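Local coordinates for protein glutaminase 1 (PDB 1U60) that catalyses the hydrolysis of L-glutamine to L-glutamate and ammonium, as a homotetrameric member of the glutaminase family, at residues L2-L7 / N51-G56; V11-T16 / A300-Y305. All coordinates share one frame; numbering follows the deposited sequence.

Overall arrangement
Interactions 1 and 2 are two places where helix 4-18 meets the rest of the fold. Its first turn rests on edge strand 52-56 in interaction 1; two turns later, in interaction 2, it meets the C-terminal helix 290-303. Their centres are about 10 Å apart, and the contacts touch directly. Leu2 CD2 lies 3.4 Å from Tyr305 OH, while Ala55 CB approaches Tyr15 CB to 3.6 Å. The centres of the contacts lie about 22 Å and 21 Å from the centre of the chain, on the same side of it and away from the predicted substrate-binding residues, such as Ser66, Tyr192 and Tyr244.

Interaction 1: L2-L7 / N51-G56; sequences LDANKL and NVYSAG
Leu7 lies across the ring of Tyr53, and this is the tight half of the contact. Leu7 CB sits over one face of the Tyr53 ring in a CH-pi contact, 4.0 Å from the ring centroid and 15° off the ring normal, displaced toward the rim. Leu7 CD2 packs at one corner of the ring, 3.4 Å from Tyr53 CE2. The ring is presented to the helix by chi1 of -55°, which sets CG of Tyr53 beside its own backbone N and anti to its carbonyl carbon. At the phenol end the contact thins to one exposed residue: Ala4 CB lies 3.4 Å from Tyr53 OH and 3.9 Å from Tyr53 CE1. The loose side is made by solvent. The hydroxyl is held by water 1, with 2.7 Å between Tyr53 OH and the water oxygen, and the same water makes a weak bond to Leu2 O, a loose bridge from the N-terminus to the strand. Asp3, exposed and turned away from the strand, is the N-cap of helix 4-18: OD1 of Asp3 accepts from Lys6 N at 3.2 Å, the N-H arriving from above the carboxylate plane. Around the contact, strand 52-56 is, within this chain, an outermost strand of the five-stranded antiparallel sheet, with Tyr53 backbone-bonded to Ile45 of strand 42-47. Leu7 reaches Ile45 and Thr47 of that strand, Tyr53 also touches Gln8 of helix 4-18, and on helix 202-213 Ile203 packs against Val52 and Ser54.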
loop_
_atom_site.group_PDB
_atom_site.type_symbol
_atom_site.label_atom_id
_atom_site.label_comp_id
_atom_site.label_asym_id
_atom_site.label_seq_id
_atom_site.Cartn_x
_atom_site.Cartn_y
_atom_site.Cartn_z
ATOM N N LEU A 2 5.588 19.245 19.719
ATOM C CA LEU A 2 6.676 19.215 18.689
ATOM C C LEU A 2 7.608 20.416 18.795
ATOM O O LEU A 2 7.152 21.550 19.011
ATOM C CB LEU A 2 6.069 19.234 17.282
ATOM C CG LEU A 2 5.192 18.033 16.902
ATOM C CD1 LEU A 2 4.306 18.356 15.741
ATOM C CD2 LEU A 2 6.074 16.854 16.559
ATOM N N ASP A 3 8.891 20.183 18.529
ATOM C CA ASP A 3 9.914 21.223 18.597
ATOM C C ASP A 3 9.948 22.160 17.363
ATOM O O ASP A 3 10.397 21.762 16.277
ATOM C CB ASP A 3 11.265 20.534 18.765
ATOM C CG ASP A 3 12.376 21.494 19.147
ATOM O OD1 ASP A 3 12.535 22.550 18.507
ATOM O OD2 ASP A 3 13.155 21.260 20.087
ATOM N N ALA A 4 9.525 23.414 17.539
ATOM C CA ALA A 4 9.443 24.381 16.434
ATOM C C ALA A 4 10.772 24.581 15.705
ATOM O O ALA A 4 10.818 24.697 14.483
ATOM C CB ALA A 4 8.929 25.722 16.950
ATOM N N ASN A 5 11.862 24.634 16.467
ATOM C CA ASN A 5 13.167 24.772 15.866
ATOM C C ASN A 5 13.507 23.584 14.967
ATOM O O ASN A 5 13.995 23.783 13.858
ATOM C CB ASN A 5 14.250 24.992 16.952
ATOM C CG ASN A 5 14.136 26.372 17.601
ATOM O OD1 ASN A 5 14.111 27.381 16.912
ATOM N ND2 ASN A 5 14.081 26.415 18.924
ATOM N N LYS A 6 13.228 22.369 15.416
ATOM C CA LYS A 6 13.545 21.185 14.592
ATOM C C LYS A 6 12.673 21.140 13.334
ATOM O O LYS A 6 13.140 20.762 12.270
ATOM C CB LYS A 6 13.434 19.876 15.379
ATOM C CG LYS A 6 14.576 19.670 16.352
ATOM C CD LYS A 6 14.395 18.455 17.215
ATOM C CE LYS A 6 15.681 18.180 18.053
ATOM N NZ LYS A 6 15.335 17.496 19.353
ATOM N N LEU A 7 11.415 21.562 13.442
ATOM C CA LEU A 7 10.518 21.536 12.281
ATOM C C LEU A 7 10.920 22.576 11.237
ATOM O O LEU A 7 10.990 22.283 10.042
ATOM C CB LEU A 7 9.067 21.758 12.723
ATOM C CG LEU A 7 8.226 20.517 13.068
ATOM C CD1 LEU A 7 8.859 19.507 13.916
ATOM C CD2 LEU A 7 6.926 20.999 13.688
ATOM N N ASN A 51 0.381 24.813 13.698
ATOM C CA ASN A 51 1.620 25.535 13.440
ATOM C C ASN A 51 2.115 25.287 12.029
ATOM O O ASN A 51 2.008 24.157 11.530
ATOM C CB ASN A 51 2.674 25.135 14.488
ATOM C CG ASN A 51 2.301 25.694 15.861
ATOM O OD1 ASN A 51 2.078 26.908 15.955
ATOM N ND2 ASN A 51 2.081 24.831 16.850
ATOM N N VAL A 52 2.715 26.306 11.417
ATOM C CA VAL A 52 3.058 26.278 10.008
ATOM C C VAL A 52 4.516 26.637 9.854
ATOM O O VAL A 52 4.954 27.646 10.405
ATOM C CB VAL A 52 2.223 27.295 9.177
ATOM C CG1 VAL A 52 2.643 27.263 7.731
ATOM C CG2 VAL A 52 0.748 27.011 9.311
ATOM N N TYR A 53 5.258 25.833 9.104
ATOM C CA TYR A 53 6.689 26.024 8.857
ATOM C C TYR A 53 6.915 25.844 7.368
ATOM O O TYR A 53 6.476 24.834 6.797
ATOM C CB TYR A 53 7.545 24.992 9.594
ATOM C CG TYR A 53 7.246 24.978 11.053
ATOM C CD1 TYR A 53 7.850 25.912 11.916
ATOM C CD2 TYR A 53 6.272 24.124 11.580
ATOM C CE1 TYR A 53 7.499 25.970 13.279
ATOM C CE2 TYR A 53 5.940 24.167 12.916
ATOM C CZ TYR A 53 6.554 25.074 13.766
ATOM O OH TYR A 53 6.194 25.118 15.083
ATOM N N SER A 54 7.614 26.764 6.723
ATOM C CA SER A 54 7.871 26.583 5.293
ATOM C C SER A 54 9.166 27.188 4.827
ATOM O O SER A 54 9.797 27.947 5.549
ATOM C CB SER A 54 6.707 27.137 4.481
ATOM O OG SER A 54 6.803 28.553 4.347
ATOM N N ALA A 55 9.544 26.817 3.613
ATOM C CA ALA A 55 10.724 27.322 2.929
ATOM C C ALA A 55 10.432 27.381 1.460
ATOM O O ALA A 55 9.628 26.595 0.931
ATOM C CB ALA A 55 11.946 26.385 3.178
ATOM N N GLY A 56 11.046 28.346 0.775
ATOM C CA GLY A 56 10.846 28.521 -0.638
ATOM C C GLY A 56 9.610 29.294 -0.986
ATOM O O GLY A 56 9.068 30.076 -0.173
HETATM O O HOH W 1 5.407 22.921 16.377
#

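Interaction 2: V11-T16 / A300-Y305; sequences VDQAYT and AKQLGY
The side-chain amides of Gln13 and Gln302 meet with their planes nearly parallel, 8° apart, but stepped relative to each other instead of level. Beside the Gln302 amide lies the root of the other side chain: Gln13 CB is 3.6 Å from Gln302 OE1 and 4.0 Å from Gln302 NE2. The same Gln302 OE1 lies 3.0 Å from Gln13 OE1; the Gln13 amide is probably modelled turned over, and with it turned back this may be a hydrogen bond. A third flat group, the ring of Tyr305, has Leu303 O over the centre of one face, 3.9 Å above its plane, and packs on Leu2 and Val273. The Gln302 amide has firmer holds than its meeting with Gln13, since its NE2 is hydrogen-bonded to Ala10 O on helix 4-18 and to Ser298 OG on its own helix, which together set its rotation. With CG beside the backbone N (chi1 -73°) and the chain extended beyond it, Gln302 reaches across from helix 290-303 to helix 4-18. In this beta-lactamase-like fold the N-terminal and C-terminal helices lie side by side against the antiparallel sheet: Val11 and Leu303, one from each, both touch Ile45 of strand 42-47. Ala14 borders the Gln302 amide, with Ala14 CB 4.1 Å from Gln302 NE2, and also packs on Ser298 and Val299. Near its C-terminus helix 290-303 carries a Schellman motif at Gly304, which has positive phi (76°). Tyr305 N donates to Ala300 O at 3.0 Å, and Gly304 N makes a weak bond to Lys301 O.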
loop_
_atom_site.group_PDB
_atom_site.type_symbol
_atom_site.label_atom_id
_atom_site.label_comp_id
_atom_site.label_asym_id
_atom_site.label_seq_id
_atom_site.Cartn_x
_atom_site.Cartn_y
_atom_site.Cartn_z
ATOM N N VAL A 11 12.347 21.751 7.251
ATOM C CA VAL A 11 11.937 22.290 5.965
ATOM C C VAL A 11 13.059 23.132 5.322
ATOM O O VAL A 11 13.201 23.108 4.110
ATOM C CB VAL A 11 10.609 23.153 5.964
ATOM C CG1 VAL A 11 9.434 22.298 6.467
ATOM C CG2 VAL A 11 10.722 24.393 6.759
ATOM N N ASP A 12 13.787 23.900 6.130
ATOM C CA ASP A 12 14.969 24.640 5.635
ATOM C C ASP A 12 16.028 23.756 4.990
ATOM O O ASP A 12 16.484 24.026 3.870
ATOM C CB ASP A 12 15.603 25.474 6.772
ATOM C CG ASP A 12 14.754 26.712 7.123
ATOM O OD1 ASP A 12 13.786 27.012 6.406
ATOM O OD2 ASP A 12 15.017 27.457 8.085
ATOM N N GLN A 13 16.393 22.680 5.659
ATOM C CA GLN A 13 17.395 21.754 5.121
ATOM C C GLN A 13 16.898 20.992 3.902
ATOM O O GLN A 13 17.653 20.769 2.952
ATOM C CB GLN A 13 17.868 20.807 6.224
ATOM C CG GLN A 13 18.521 21.600 7.370
ATOM C CD GLN A 13 19.163 20.757 8.471
ATOM O OE1 GLN A 13 19.034 19.523 8.494
ATOM N NE2 GLN A 13 19.868 21.435 9.393
ATOM N N ALA A 14 15.626 20.595 3.888
ATOM C CA ALA A 14 15.104 19.950 2.690
ATOM C C ALA A 14 15.145 20.870 1.472
ATOM O O ALA A 14 15.420 20.424 0.366
ATOM C CB ALA A 14 13.647 19.463 2.923
ATOM N N TYR A 15 14.783 22.126 1.691
ATOM C CA TYR A 15 14.770 23.139 0.645
ATOM C C TYR A 15 16.224 23.376 0.195
ATOM O O TYR A 15 16.521 23.343 -0.989
ATOM C CB TYR A 15 14.158 24.435 1.171
ATOM C CG TYR A 15 14.231 25.542 0.176
ATOM C CD1 TYR A 15 13.324 25.639 -0.877
ATOM C CD2 TYR A 15 15.235 26.516 0.269
ATOM C CE1 TYR A 15 13.416 26.660 -1.835
ATOM C CE2 TYR A 15 15.333 27.530 -0.684
ATOM C CZ TYR A 15 14.424 27.603 -1.730
ATOM O OH TYR A 15 14.523 28.603 -2.687
ATOM N N THR A 16 17.123 23.563 1.143
ATOM C CA THR A 16 18.533 23.869 0.757
ATOM C C THR A 16 19.118 22.745 -0.055
ATOM O O THR A 16 19.731 22.986 -1.102
ATOM C CB THR A 16 19.398 24.164 1.966
ATOM O OG1 THR A 16 18.865 25.294 2.667
ATOM C CG2 THR A 16 20.875 24.544 1.543
ATOM N N ALA A 300 10.458 14.001 6.101
ATOM C CA ALA A 300 9.968 12.839 6.794
ATOM C C ALA A 300 11.166 12.047 7.352
ATOM O O ALA A 300 11.114 11.544 8.487
ATOM C CB ALA A 300 9.124 11.958 5.871
ATOM N N LYS A 301 12.248 11.976 6.592
ATOM C CA LYS A 301 13.422 11.202 7.022
ATOM C C LYS A 301 14.121 11.905 8.190
ATOM O O LYS A 301 14.553 11.280 9.161
ATOM C CB LYS A 301 14.407 11.065 5.886
ATOM C CG LYS A 301 15.632 10.228 6.232
ATOM C CD LYS A 301 16.334 9.703 4.985
ATOM C CE LYS A 301 17.519 8.803 5.349
ATOM N NZ LYS A 301 18.794 9.368 4.831
ATOM N N GLN A 302 14.247 13.214 8.090
ATOM C CA GLN A 302 14.899 14.005 9.140
ATOM C C GLN A 302 14.112 13.925 10.449
ATOM O O GLN A 302 14.720 13.911 11.511
ATOM C CB GLN A 302 15.017 15.467 8.747
ATOM C CG GLN A 302 16.051 15.830 7.679
ATOM C CD GLN A 302 15.987 17.323 7.355
ATOM O OE1 GLN A 302 16.413 18.154 8.181
ATOM N NE2 GLN A 302 15.374 17.672 6.205
ATOM N N LEU A 303 12.772 13.864 10.384
ATOM C CA LEU A 303 11.949 13.877 11.585
ATOM C C LEU A 303 11.599 12.463 12.065
ATOM O O LEU A 303 10.966 12.319 13.125
ATOM C CB LEU A 303 10.675 14.723 11.357
ATOM C CG LEU A 303 10.883 16.201 11.057
ATOM C CD1 LEU A 303 9.540 16.912 10.837
ATOM C CD2 LEU A 303 11.718 16.882 12.149
ATOM N N GLY A 304 12.015 11.437 11.309
ATOM C CA GLY A 304 11.857 10.034 11.689
ATOM C C GLY A 304 10.427 9.479 11.534
ATOM O O GLY A 304 10.028 8.605 12.300
ATOM N N TYR A 305 9.641 10.006 10.585
ATOM C CA TYR A 305 8.251 9.529 10.377
ATOM C C TYR A 305 8.081 8.552 9.229
ATOM O O TYR A 305 8.499 8.830 8.093
ATOM C CB TYR A 305 7.299 10.699 10.130
ATOM C CG TYR A 305 7.236 11.657 11.290
ATOM C CD1 TYR A 305 6.887 11.197 12.577
ATOM C CD2 TYR A 305 7.448 13.030 11.102
ATOM C CE1 TYR A 305 6.793 12.080 13.644
ATOM C CE2 TYR A 305 7.382 13.889 12.176
ATOM C CZ TYR A 305 7.045 13.419 13.430
ATOM O OH TYR A 305 6.951 14.275 14.516
#